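Local coordinates for protein catalase A (PDB 1A4E) that breaks down hydrogen peroxide to water and oxygen as a heme-dependent peroxisomal catalase that works as a homotetramer, at residues B[126-131]-B[217-222]; B[258-263]-B[299-304]; B[364-369]-B[377-382]; B[370-375]-B[385-390]. All coordinates share one frame; numbering follows the deposited sequence.

Contact 1 of 4, residues B[126-131]-B[217-222]; sequences WVYNNT and VHIKTD. With HEM (protoporphyrin IX containing Fe), chain I; AZI (azide ion), chain H.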
# COMPACT_ATOMS: atom_id res chain seq x y z
N TRP B 126 23.94 8.29 -11.46
CA TRP B 126 24.01 8.98 -12.73
C TRP B 126 22.89 8.38 -13.58
O TRP B 126 23.01 7.36 -14.26
CB TRP B 126 25.39 8.76 -13.39
CG TRP B 126 26.55 9.64 -12.89
CD1 TRP B 126 26.40 10.56 -11.88
CD2 TRP B 126 27.84 9.58 -13.35
NE1 TRP B 126 27.60 11.08 -11.70
CE2 TRP B 126 28.48 10.53 -12.55
CE3 TRP B 126 28.55 8.87 -14.32
CZ2 TRP B 126 29.85 10.78 -12.70
CZ3 TRP B 126 29.92 9.12 -14.46
CH2 TRP B 126 30.56 10.07 -13.66
N VAL B 127 21.74 9.04 -13.46
CA VAL B 127 20.52 8.62 -14.15
C VAL B 127 20.49 9.34 -15.49
O VAL B 127 19.94 10.43 -15.68
CB VAL B 127 19.30 8.99 -13.26
CG1 VAL B 127 18.07 8.31 -13.82
CG2 VAL B 127 19.48 8.52 -11.82
N TYR B 128 21.14 8.68 -16.46
CA TYR B 128 21.35 9.20 -17.80
C TYR B 128 20.56 8.48 -18.87
O TYR B 128 20.10 7.37 -18.65
CB TYR B 128 22.80 9.07 -18.18
CG TYR B 128 23.82 9.82 -17.35
CD1 TYR B 128 23.47 10.68 -16.31
CD2 TYR B 128 25.17 9.66 -17.69
CE1 TYR B 128 24.44 11.38 -15.61
CE2 TYR B 128 26.15 10.35 -17.00
CZ TYR B 128 25.78 11.21 -15.97
OH TYR B 128 26.75 11.91 -15.30
N ASN B 129 20.41 9.10 -20.05
CA ASN B 129 19.84 8.41 -21.21
C ASN B 129 20.91 8.21 -22.26
O ASN B 129 22.04 8.70 -22.11
CB ASN B 129 18.68 9.20 -21.82
CG ASN B 129 17.35 8.90 -21.16
OD1 ASN B 129 17.14 7.80 -20.64
ND2 ASN B 129 16.41 9.84 -21.13
N ASN B 130 20.60 7.48 -23.34
CA ASN B 130 21.59 7.25 -24.39
C ASN B 130 21.56 8.31 -25.50
O ASN B 130 22.03 8.10 -26.62
CB ASN B 130 21.36 5.86 -24.96
CG ASN B 130 20.21 5.74 -25.93
OD1 ASN B 130 20.23 4.85 -26.78
ND2 ASN B 130 19.19 6.59 -25.85
N THR B 131 20.98 9.46 -25.17
CA THR B 131 20.90 10.59 -26.07
C THR B 131 21.44 11.84 -25.37
O THR B 131 21.30 11.95 -24.15
CB THR B 131 19.42 10.73 -26.51
OG1 THR B 131 19.36 11.95 -27.24
CG2 THR B 131 18.40 10.72 -25.38
N VAL B 217 28.42 15.13 -18.93
CA VAL B 217 29.13 13.85 -18.92
C VAL B 217 28.78 12.98 -20.12
O VAL B 217 27.64 12.89 -20.57
CB VAL B 217 28.81 13.12 -17.58
CG1 VAL B 217 29.71 11.92 -17.42
CG2 VAL B 217 29.05 14.05 -16.39
N HIS B 218 29.82 12.35 -20.67
CA HIS B 218 29.72 11.48 -21.84
C HIS B 218 30.29 10.12 -21.47
O HIS B 218 31.42 10.01 -21.01
CB HIS B 218 30.53 12.04 -23.02
CG HIS B 218 30.01 13.36 -23.56
ND1 HIS B 218 29.34 13.56 -24.70
CD2 HIS B 218 30.13 14.57 -22.93
CE1 HIS B 218 29.06 14.83 -24.77
NE2 HIS B 218 29.54 15.43 -23.70
N ILE B 219 29.50 9.06 -21.63
CA ILE B 219 29.93 7.70 -21.33
C ILE B 219 29.94 7.00 -22.68
O ILE B 219 28.92 6.55 -23.20
CB ILE B 219 28.92 7.07 -20.31
CG1 ILE B 219 28.83 7.91 -19.03
CG2 ILE B 219 29.41 5.68 -19.94
CD1 ILE B 219 27.97 7.30 -17.92
N LYS B 220 31.13 6.93 -23.27
CA LYS B 220 31.31 6.40 -24.61
C LYS B 220 31.62 4.91 -24.67
O LYS B 220 32.57 4.45 -24.05
CB LYS B 220 32.45 7.15 -25.30
CG LYS B 220 32.31 8.67 -25.38
CD LYS B 220 31.13 9.05 -26.24
CE LYS B 220 31.43 10.30 -27.04
NZ LYS B 220 32.61 10.11 -27.88
N THR B 221 30.86 4.14 -25.45
CA THR B 221 31.11 2.71 -25.56
C THR B 221 32.42 2.33 -26.24
O THR B 221 32.75 2.79 -27.34
CB THR B 221 29.91 2.05 -26.28
OG1 THR B 221 30.29 0.69 -26.44
CG2 THR B 221 29.54 2.66 -27.62
N ASP B 222 33.17 1.48 -25.55
CA ASP B 222 34.41 0.95 -26.09
C ASP B 222 34.17 -0.16 -27.11
O ASP B 222 35.10 -0.56 -27.81
CB ASP B 222 35.29 0.42 -24.97
CG ASP B 222 35.68 1.45 -23.93
OD1 ASP B 222 35.63 2.66 -24.18
OD2 ASP B 222 36.04 1.04 -22.83
CHA HEM I . 13.03 6.88 -14.78
CHB HEM I . 10.76 11.01 -13.90
CHC HEM I . 13.38 13.15 -17.29
CHD HEM I . 16.28 9.32 -17.38
C1A HEM I . 12.08 7.78 -14.36
C2A HEM I . 11.13 7.52 -13.30
C3A HEM I . 10.55 8.71 -12.99
C4A HEM I . 11.11 9.68 -13.89
CMA HEM I . 9.56 9.00 -11.87
CAA HEM I . 10.89 6.19 -12.62
CBA HEM I . 11.60 6.19 -11.28
CGA HEM I . 11.43 4.93 -10.46
O1A HEM I . 10.32 4.44 -10.28
O2A HEM I . 12.45 4.44 -9.99
C1B HEM I . 11.30 11.97 -14.73
C2B HEM I . 10.83 13.33 -14.80
C3B HEM I . 11.50 13.93 -15.84
C4B HEM I . 12.39 12.90 -16.36
CMB HEM I . 9.77 13.90 -13.86
CAB HEM I . 11.41 15.23 -16.36
CBB HEM I . 10.74 16.40 -15.76
C1C HEM I . 14.43 12.30 -17.59
C2C HEM I . 15.61 12.71 -18.31
C3C HEM I . 16.47 11.65 -18.29
C4C HEM I . 15.79 10.60 -17.56
CMC HEM I . 15.83 14.10 -18.91
CAC HEM I . 17.76 11.59 -18.79
CBC HEM I . 18.83 12.47 -18.37
C1D HEM I . 15.64 8.30 -16.69
C2D HEM I . 16.15 6.97 -16.54
C3D HEM I . 15.22 6.28 -15.84
C4D HEM I . 14.15 7.20 -15.55
CMD HEM I . 17.48 6.43 -17.04
CAD HEM I . 15.27 4.81 -15.47
CBD HEM I . 15.94 4.51 -14.15
CGD HEM I . 15.99 3.02 -13.91
O1D HEM I . 16.59 2.31 -14.71
O2D HEM I . 15.41 2.54 -12.95
NA HEM I . 12.08 9.13 -14.70
NB HEM I . 12.27 11.72 -15.67
NC HEM I . 14.56 11.02 -17.09
ND HEM I . 14.41 8.44 -16.07
FE HEM I . 13.31 10.06 -15.92
N1 AZI H . 12.06 9.50 -17.50
N2 AZI H . 12.68 9.43 -18.75
N3 AZI H . 13.29 9.36 -20.00

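Contact 2 of 4, residues B[258-263]-B[299-304]; sequences PSWTVY and IVLNEN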
# COMPACT_ATOMS: atom_id res chain seq x y z
N PRO B 258 31.54 -5.67 -21.18
CA PRO B 258 31.41 -4.38 -21.84
C PRO B 258 32.01 -3.24 -21.04
O PRO B 258 31.88 -3.20 -19.82
CB PRO B 258 29.92 -4.25 -22.07
CG PRO B 258 29.33 -4.97 -20.89
CD PRO B 258 30.23 -6.19 -20.78
N SER B 259 32.72 -2.34 -21.71
CA SER B 259 33.24 -1.18 -21.02
C SER B 259 32.93 0.10 -21.78
O SER B 259 32.62 0.12 -22.96
CB SER B 259 34.75 -1.33 -20.81
OG SER B 259 35.42 -1.57 -22.03
N TRP B 260 32.95 1.18 -21.01
CA TRP B 260 32.66 2.51 -21.51
C TRP B 260 33.74 3.43 -20.96
O TRP B 260 34.24 3.21 -19.85
CB TRP B 260 31.30 2.99 -21.02
CG TRP B 260 30.07 2.31 -21.63
CD1 TRP B 260 29.38 2.92 -22.64
CD2 TRP B 260 29.54 1.08 -21.30
NE1 TRP B 260 28.41 2.09 -22.97
CE2 TRP B 260 28.47 1.00 -22.20
CE3 TRP B 260 29.78 0.04 -20.40
CZ2 TRP B 260 27.63 -0.12 -22.23
CZ3 TRP B 260 28.94 -1.07 -20.42
CH2 TRP B 260 27.88 -1.15 -21.33
N THR B 261 34.16 4.44 -21.72
CA THR B 261 35.10 5.44 -21.22
C THR B 261 34.28 6.67 -20.88
O THR B 261 33.44 7.12 -21.66
CB THR B 261 36.14 5.76 -22.30
OG1 THR B 261 36.79 4.55 -22.62
CG2 THR B 261 37.19 6.74 -21.83
N VAL B 262 34.50 7.22 -19.68
CA VAL B 262 33.79 8.39 -19.20
C VAL B 262 34.60 9.66 -19.46
O VAL B 262 35.79 9.74 -19.14
CB VAL B 262 33.52 8.22 -17.68
CG1 VAL B 262 32.72 9.39 -17.14
CG2 VAL B 262 32.75 6.94 -17.44
N TYR B 263 33.96 10.66 -20.05
CA TYR B 263 34.56 11.95 -20.35
C TYR B 263 33.64 13.05 -19.84
O TYR B 263 32.47 12.80 -19.58
CB TYR B 263 34.70 12.23 -21.84
CG TYR B 263 35.53 11.25 -22.64
CD1 TYR B 263 34.91 10.14 -23.23
CD2 TYR B 263 36.90 11.46 -22.80
CE1 TYR B 263 35.67 9.23 -23.97
CE2 TYR B 263 37.66 10.55 -23.55
CZ TYR B 263 37.04 9.44 -24.12
OH TYR B 263 37.79 8.54 -24.83
N ILE B 299 33.89 2.51 -16.97
CA ILE B 299 32.87 1.71 -16.33
C ILE B 299 32.97 0.34 -17.01
O ILE B 299 32.86 0.25 -18.23
CB ILE B 299 31.46 2.34 -16.55
CG1 ILE B 299 31.36 3.62 -15.72
CG2 ILE B 299 30.36 1.34 -16.17
CD1 ILE B 299 30.06 4.41 -15.92
N VAL B 300 33.26 -0.72 -16.25
CA VAL B 300 33.28 -2.09 -16.77
C VAL B 300 32.13 -2.83 -16.10
O VAL B 300 31.95 -2.73 -14.88
CB VAL B 300 34.62 -2.81 -16.43
CG1 VAL B 300 34.64 -4.19 -17.07
CG2 VAL B 300 35.79 -2.00 -16.94
N LEU B 301 31.30 -3.55 -16.85
CA LEU B 301 30.25 -4.37 -16.24
C LEU B 301 30.69 -5.82 -16.39
O LEU B 301 30.80 -6.36 -17.49
CB LEU B 301 28.92 -4.12 -16.95
CG LEU B 301 28.32 -2.71 -16.88
CD1 LEU B 301 27.02 -2.72 -17.63
CD2 LEU B 301 28.09 -2.27 -15.45
N ASN B 302 30.98 -6.45 -15.25
CA ASN B 302 31.56 -7.77 -15.24
C ASN B 302 30.86 -8.82 -14.38
O ASN B 302 31.42 -9.90 -14.15
CB ASN B 302 33.02 -7.64 -14.81
CG ASN B 302 33.23 -7.14 -13.38
OD1 ASN B 302 32.31 -6.74 -12.66
ND2 ASN B 302 34.49 -7.16 -12.95
N GLU B 303 29.65 -8.52 -13.91
CA GLU B 303 28.93 -9.43 -13.03
C GLU B 303 27.43 -9.37 -13.24
O GLU B 303 26.80 -8.32 -13.18
CB GLU B 303 29.25 -9.07 -11.58
CG GLU B 303 28.79 -10.11 -10.57
CD GLU B 303 28.85 -9.63 -9.13
OE1 GLU B 303 29.86 -9.07 -8.71
OE2 GLU B 303 27.86 -9.82 -8.41
N ASN B 304 26.85 -10.53 -13.52
CA ASN B 304 25.41 -10.66 -13.64
C ASN B 304 24.71 -10.70 -12.28
O ASN B 304 25.28 -11.23 -11.32
CB ASN B 304 25.09 -11.91 -14.42
CG ASN B 304 25.26 -11.73 -15.92
OD1 ASN B 304 24.89 -10.70 -16.49
ND2 ASN B 304 25.80 -12.74 -16.59

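Contact 3 of 4, residues B[364-369]-B[377-382]; sequences SKFFNP and NVNGNF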
# COMPACT_ATOMS: atom_id res chain seq x y z
N SER B 364 29.00 3.66 2.99
CA SER B 364 28.77 4.83 3.83
C SER B 364 27.37 4.67 4.40
O SER B 364 26.39 5.22 3.89
CB SER B 364 28.84 6.11 3.00
OG SER B 364 28.52 7.29 3.73
N LYS B 365 27.30 3.90 5.49
CA LYS B 365 26.03 3.55 6.13
C LYS B 365 25.10 4.68 6.52
O LYS B 365 25.49 5.75 6.98
CB LYS B 365 26.31 2.73 7.37
CG LYS B 365 26.41 1.24 7.11
CD LYS B 365 26.81 0.66 8.46
CE LYS B 365 26.44 -0.81 8.62
NZ LYS B 365 26.92 -1.30 9.90
N PHE B 366 23.82 4.40 6.26
CA PHE B 366 22.74 5.30 6.64
C PHE B 366 22.64 5.40 8.16
O PHE B 366 22.51 4.39 8.86
CB PHE B 366 21.45 4.77 6.01
CG PHE B 366 20.14 5.18 6.68
CD1 PHE B 366 19.81 6.53 6.87
CD2 PHE B 366 19.27 4.18 7.11
CE1 PHE B 366 18.62 6.87 7.50
CE2 PHE B 366 18.07 4.53 7.74
CZ PHE B 366 17.75 5.87 7.94
N PHE B 367 22.74 6.62 8.67
CA PHE B 367 22.54 6.87 10.08
C PHE B 367 21.94 8.24 10.22
O PHE B 367 22.55 9.25 9.90
CB PHE B 367 23.85 6.81 10.87
CG PHE B 367 23.67 7.23 12.33
CD1 PHE B 367 22.68 6.62 13.13
CD2 PHE B 367 24.45 8.27 12.86
CE1 PHE B 367 22.47 7.06 14.44
CE2 PHE B 367 24.23 8.70 14.17
CZ PHE B 367 23.25 8.09 14.96
N ASN B 368 20.72 8.27 10.71
CA ASN B 368 20.07 9.53 10.98
C ASN B 368 19.06 9.28 12.09
O ASN B 368 18.14 8.48 11.92
CB ASN B 368 19.36 10.04 9.72
CG ASN B 368 18.92 11.48 9.88
OD1 ASN B 368 18.28 11.86 10.85
ND2 ASN B 368 19.28 12.33 8.91
N PRO B 369 19.19 9.95 13.24
CA PRO B 369 18.34 9.78 14.42
C PRO B 369 16.85 10.00 14.18
O PRO B 369 16.02 9.36 14.81
CB PRO B 369 18.89 10.74 15.44
CG PRO B 369 20.32 10.86 15.01
CD PRO B 369 20.21 10.96 13.51
N ASN B 377 10.66 -1.92 8.27
CA ASN B 377 11.92 -1.39 8.76
C ASN B 377 12.63 -2.62 9.32
O ASN B 377 12.35 -3.11 10.42
CB ASN B 377 11.66 -0.36 9.85
CG ASN B 377 12.91 0.41 10.24
OD1 ASN B 377 13.96 -0.16 10.53
ND2 ASN B 377 12.83 1.74 10.26
N VAL B 378 13.53 -3.15 8.50
CA VAL B 378 14.21 -4.41 8.77
C VAL B 378 15.63 -4.32 9.27
O VAL B 378 16.19 -5.36 9.61
CB VAL B 378 14.20 -5.31 7.50
CG1 VAL B 378 12.76 -5.67 7.15
CG2 VAL B 378 14.84 -4.60 6.31
N ASN B 379 16.26 -3.14 9.35
CA ASN B 379 17.65 -3.08 9.77
C ASN B 379 17.86 -2.84 11.25
O ASN B 379 18.98 -2.59 11.69
CB ASN B 379 18.40 -2.00 8.97
CG ASN B 379 17.99 -0.56 9.26
OD1 ASN B 379 17.10 -0.28 10.07
ND2 ASN B 379 18.62 0.40 8.59
N GLY B 380 16.79 -2.90 12.06
CA GLY B 380 16.90 -2.70 13.50
C GLY B 380 16.39 -1.34 13.96
O GLY B 380 16.26 -1.13 15.17
N ASN B 381 16.11 -0.40 13.04
CA ASN B 381 15.61 0.94 13.33
C ASN B 381 16.45 1.72 14.36
O ASN B 381 15.95 2.49 15.18
CB ASN B 381 14.15 0.81 13.78
CG ASN B 381 13.36 2.10 13.72
OD1 ASN B 381 13.72 3.05 13.03
ND2 ASN B 381 12.25 2.19 14.45
N PHE B 382 17.76 1.49 14.29
CA PHE B 382 18.79 2.06 15.16
C PHE B 382 18.63 1.75 16.65
O PHE B 382 19.23 2.42 17.49
CB PHE B 382 18.88 3.59 14.98
CG PHE B 382 19.22 3.99 13.55
CD1 PHE B 382 20.28 3.38 12.87
CD2 PHE B 382 18.44 4.96 12.91
CE1 PHE B 382 20.55 3.72 11.55
CE2 PHE B 382 18.72 5.30 11.59
CZ PHE B 382 19.77 4.68 10.92

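Contact 4 of 4, residues B[370-375]-B[385-390]; sequences AIRDGP and EPTYLA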
# COMPACT_ATOMS: atom_id res chain seq x y z
N ALA B 370 16.53 10.91 13.26
CA ALA B 370 15.15 11.28 13.01
C ALA B 370 14.48 10.61 11.82
O ALA B 370 13.30 10.85 11.58
CB ALA B 370 15.10 12.79 12.82
N ILE B 371 15.20 9.79 11.04
CA ILE B 371 14.57 9.03 9.95
C ILE B 371 14.36 7.63 10.53
O ILE B 371 15.25 6.78 10.55
CB ILE B 371 15.51 9.04 8.71
CG1 ILE B 371 15.65 10.47 8.18
CG2 ILE B 371 14.95 8.12 7.61
CD1 ILE B 371 16.59 10.64 6.97
N ARG B 372 13.15 7.43 11.08
CA ARG B 372 12.79 6.21 11.79
C ARG B 372 11.44 5.64 11.40
O ARG B 372 10.63 6.28 10.72
CB ARG B 372 12.74 6.45 13.31
CG ARG B 372 13.95 7.12 13.94
CD ARG B 372 15.20 6.27 13.87
NE ARG B 372 15.26 5.29 14.95
CZ ARG B 372 15.78 5.60 16.15
NH1 ARG B 372 16.26 6.81 16.43
NH2 ARG B 372 15.89 4.64 17.07
N ASP B 373 11.22 4.40 11.86
CA ASP B 373 9.97 3.65 11.73
C ASP B 373 9.53 3.40 10.29
O ASP B 373 10.38 3.21 9.42
CB ASP B 373 8.87 4.40 12.52
CG ASP B 373 9.12 4.65 14.01
OD1 ASP B 373 10.10 4.15 14.57
OD2 ASP B 373 8.33 5.36 14.62
N GLY B 374 8.23 3.38 9.98
CA GLY B 374 7.78 3.11 8.63
C GLY B 374 7.64 1.61 8.42
O GLY B 374 8.35 0.83 9.06
N PRO B 375 6.74 1.15 7.54
CA PRO B 375 6.59 -0.27 7.22
C PRO B 375 7.86 -0.92 6.70
O PRO B 375 8.64 -0.30 5.98
CB PRO B 375 5.44 -0.30 6.23
CG PRO B 375 5.42 1.09 5.63
CD PRO B 375 5.78 1.97 6.82
N GLU B 385 18.50 4.16 20.08
CA GLU B 385 18.99 5.50 19.73
C GLU B 385 17.90 6.54 19.82
O GLU B 385 16.80 6.29 19.32
CB GLU B 385 19.51 5.59 18.31
CG GLU B 385 20.93 5.15 18.08
CD GLU B 385 21.99 6.04 18.71
OE1 GLU B 385 21.92 7.26 18.57
OE2 GLU B 385 22.90 5.49 19.32
N PRO B 386 18.12 7.70 20.46
CA PRO B 386 17.19 8.83 20.44
C PRO B 386 16.67 9.21 19.06
O PRO B 386 17.35 9.15 18.04
CB PRO B 386 17.98 9.92 21.13
CG PRO B 386 18.73 9.14 22.17
CD PRO B 386 19.22 7.95 21.38
N THR B 387 15.40 9.59 19.04
CA THR B 387 14.75 10.00 17.81
C THR B 387 14.95 11.47 17.48
O THR B 387 14.19 12.09 16.74
CB THR B 387 13.27 9.64 17.95
OG1 THR B 387 12.87 10.19 19.21
CG2 THR B 387 12.99 8.16 17.84
N TYR B 388 16.01 12.05 18.04
CA TYR B 388 16.37 13.44 17.86
C TYR B 388 17.84 13.56 18.25
O TYR B 388 18.48 12.58 18.65
CB TYR B 388 15.48 14.33 18.76
CG TYR B 388 15.80 14.27 20.25
CD1 TYR B 388 15.63 13.08 20.97
CD2 TYR B 388 16.29 15.41 20.90
CE1 TYR B 388 15.95 13.04 22.32
CE2 TYR B 388 16.61 15.37 22.25
CZ TYR B 388 16.44 14.18 22.95
OH TYR B 388 16.77 14.12 24.28
N LEU B 389 18.38 14.78 18.16
CA LEU B 389 19.77 15.01 18.53
C LEU B 389 19.88 15.30 20.02
O LEU B 389 19.89 16.44 20.49
CB LEU B 389 20.32 16.16 17.69
CG LEU B 389 20.20 16.03 16.17
CD1 LEU B 389 20.73 17.30 15.54
CD2 LEU B 389 20.95 14.81 15.66
N ALA B 390 19.95 14.19 20.78
CA ALA B 390 20.06 14.24 22.23
C ALA B 390 21.41 14.79 22.66
O ALA B 390 22.44 14.42 22.09
CB ALA B 390 19.90 12.84 22.81

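Contact 1 of 4, residues B[126-131]-B[217-222]
Tyr128 reaches from the heme-side strand 126-129 to Val217 and Ile219 on strand 217-221. Its CB bond points toward that strand, and chi1 (-62°) places CG beside the backbone N. Trp126 CB lies over one face of the tyrosine ring. CD2 and then CE2 lie beside the terminal methyl of Ile219, with CD2 3.7 Å from Ile219 CD1. CE2 and CZ continue past Val217, both 3.9 Å from its CB. The tip, OH, abuts the same branch point: Tyr128 OH is 3.3 Å from Val217 CB and equally close to CG2. The aromatic side chain crosses both aliphatic ones at about a right angle. Trp126 adds its benzene portion, with Val217 CG1 over one face, 4.1 Å from CZ3. No hydrogen bond joins the segments, so apolar packing carries the contact.

The other side of strand 126-129 belongs to the heme pocket: Val127 CG1 lies 3.6 Å from HEM C2D, and ND2 of active-site Asn129 gives a weak hydrogen bond to N3 of the iron-bound azide. At 9.4 Å and 67° the strand axes are too far apart and too steeply inclined to pair; strand 122-129 pairs with 112-119, and strand 212-221 with 259-267.

Contact 2 of 4, residues B[258-263]-B[299-304]
Trp260 and Ile299 form an antiparallel hydrogen-bonded pair, and the backbone bonds define the register. Trp260 N donates to Ile299 O at 2.9 Å, while Ile299 N returns a bond to Trp260 O at 3.0 Å. A third, straighter bond runs from Leu301 N to Pro258 O with an N-H...O angle of 168°. Between these pairs Ser259 and Val300 form a non-hydrogen-bonded pair whose CA atoms are 4.3 Å apart. Here the close backbone approach is accompanied by a CA-H...O contact from Ser259 CA to Ile299 O, 3.2 Å long.

Apolar contacts follow the alternation of the strands. Trp260 and Ile299 project to one face, where the six-membered part of the indole reaches Leu301, Trp260 CZ3 lying 3.8 Å from Leu301 CD1. Val262 CG2 rests against both CG1 and CD1 of Ile299, each at 4.0 Å. Ser259 and Val300 occupy the other face, meeting through Ser259 CB and Val300 CG2. Pro258 sets its ring CG across Leu301 CB.

Polar side-chain ends look to other parts of the chain. Ser259 OG bonds to Asp222, and Trp260 NE1 to the backbone oxygen of Met195; Phe113 meets the indole edge-to-face.

The segment axes run at 162° and 4.8 Å apart, and strand 294-303 pairs on its other side with 59-68. This ladder is part of the antiparallel beta barrel characteristic of heme catalases.

Contact 3 of 4, residues B[364-369]-B[377-382]
Phe382 points the CZ end of its ring onto one face of Phe366, with CZ 3.6 Å above that plane and offset toward the rim. The closest carbon there is Phe366 CE2. The two planes are inclined at 56° with centroids 5.1 Å apart, an oblique pairing. Phe367 approaches differently: its CD1 edge points at a face of Phe382, with planes at 88° and centroids 5.4 Å apart, a T-shaped (edge-to-face) pair. In Phe382, chi1 (-59°) sets CG anti to the carbonyl carbon, beside the backbone N.

Two backbone oxygens also approach the Phe382 ring. Phe366 O lies near its plane, 3.4 Å from Phe382 CE1, and Asn368 O approaches Phe382 CE2 obliquely at 3.2 Å. At the periphery Asn379 ND2 meets the edge of Phe366 at CD2, its amide nearly parallel to the ring plane. Asn379 OD1 is engaged within its own segment, accepting from Asn381 N at 3.1 Å to form an Asx turn. Thus the aromatic cluster, with no hydrogen bond between the segments, makes up most of the contact.

Neither segment is helix or strand: both belong to the long connection between helix 332-348 and strand 411-418. His354 adds an edge-to-face partner for Phe366, whereas Thr9 of the second subunit receives the Asn368 amide and bonds to Phe367 N. The cluster thus lies at a subunit interface, where the N-terminal arm of that subunit runs beside it.

Contact 4 of 4, residues B[370-375]-B[385-390]
Arg372 delivers the tight part of this contact by turning the end of its guanidinium onto the backbone carbonyl of Glu385. NH1 and NH2 both grip this one oxygen, at 3.0 Å from NH1 and 2.9 Å from NH2 to Glu385 O. These two donors make the grip end-on, and the oxygen lies in the guanidinium plane (7° out of it). Seen from the carbonyl, both nitrogens approach from the same face: NH1 stands well above the carbonyl plane, while NH2 is tilted less from it. NH1 also makes a weak bond to Pro386 O, 3.0 Å away, at the guanidinium edge. Bends at chi2 (-66°) and chi3 (-83°) curl the side chain, placing CD and NE on the way to this group.

The remaining contacts are looser. Thr387 CG2 lies over one guanidinium face, 3.8 Å from Arg372 NH1, and the side chains cross at about a right angle. Ala370 CB lies 4.1 Å from Thr387 O, a peripheral touch. The Glu385 carboxylate leads away from Arg372, its OE1 6.1 Å from Arg372 NH1. It instead forms salt bridges with Lys393 and with Arg6 of the second subunit. The bonds of Arg372 are consistent with carbonyl oxygens offsetting its charge in this buried position.

Pro369 O adds a further acceptor for NH1. Thr387 O receives a bond from His147 of the third subunit. Arginine gripping main-chain carbonyls thus ties two irregular segments of the same chain, in a connection that lies against two other subunits of the catalase tetramer.

Along the chain, contact 1 closes before contact 2 opens, and both precede contacts 3 and 4, whose segments alternate. Contacts 1 and 2 have centres 11 Å apart and share the antiparallel sheet through neighbouring strands 212-221 and 259-267; His218 O and Tyr263 N, 2.8 Å apart, probably form one of the hydrogen bonds between them. Contacts 3 and 4, with centres 9 Å apart, lie in the connection between helix 332-348 and strand 411-418, and both touch the second subunit. The pairs stand well apart: contacts 1 and 3 have centres about 32 Å apart. Contacts 1 and 2 thus belong to the barrel, contact 1 lining the heme pocket, and contacts 3 and 4 to the intersubunit region.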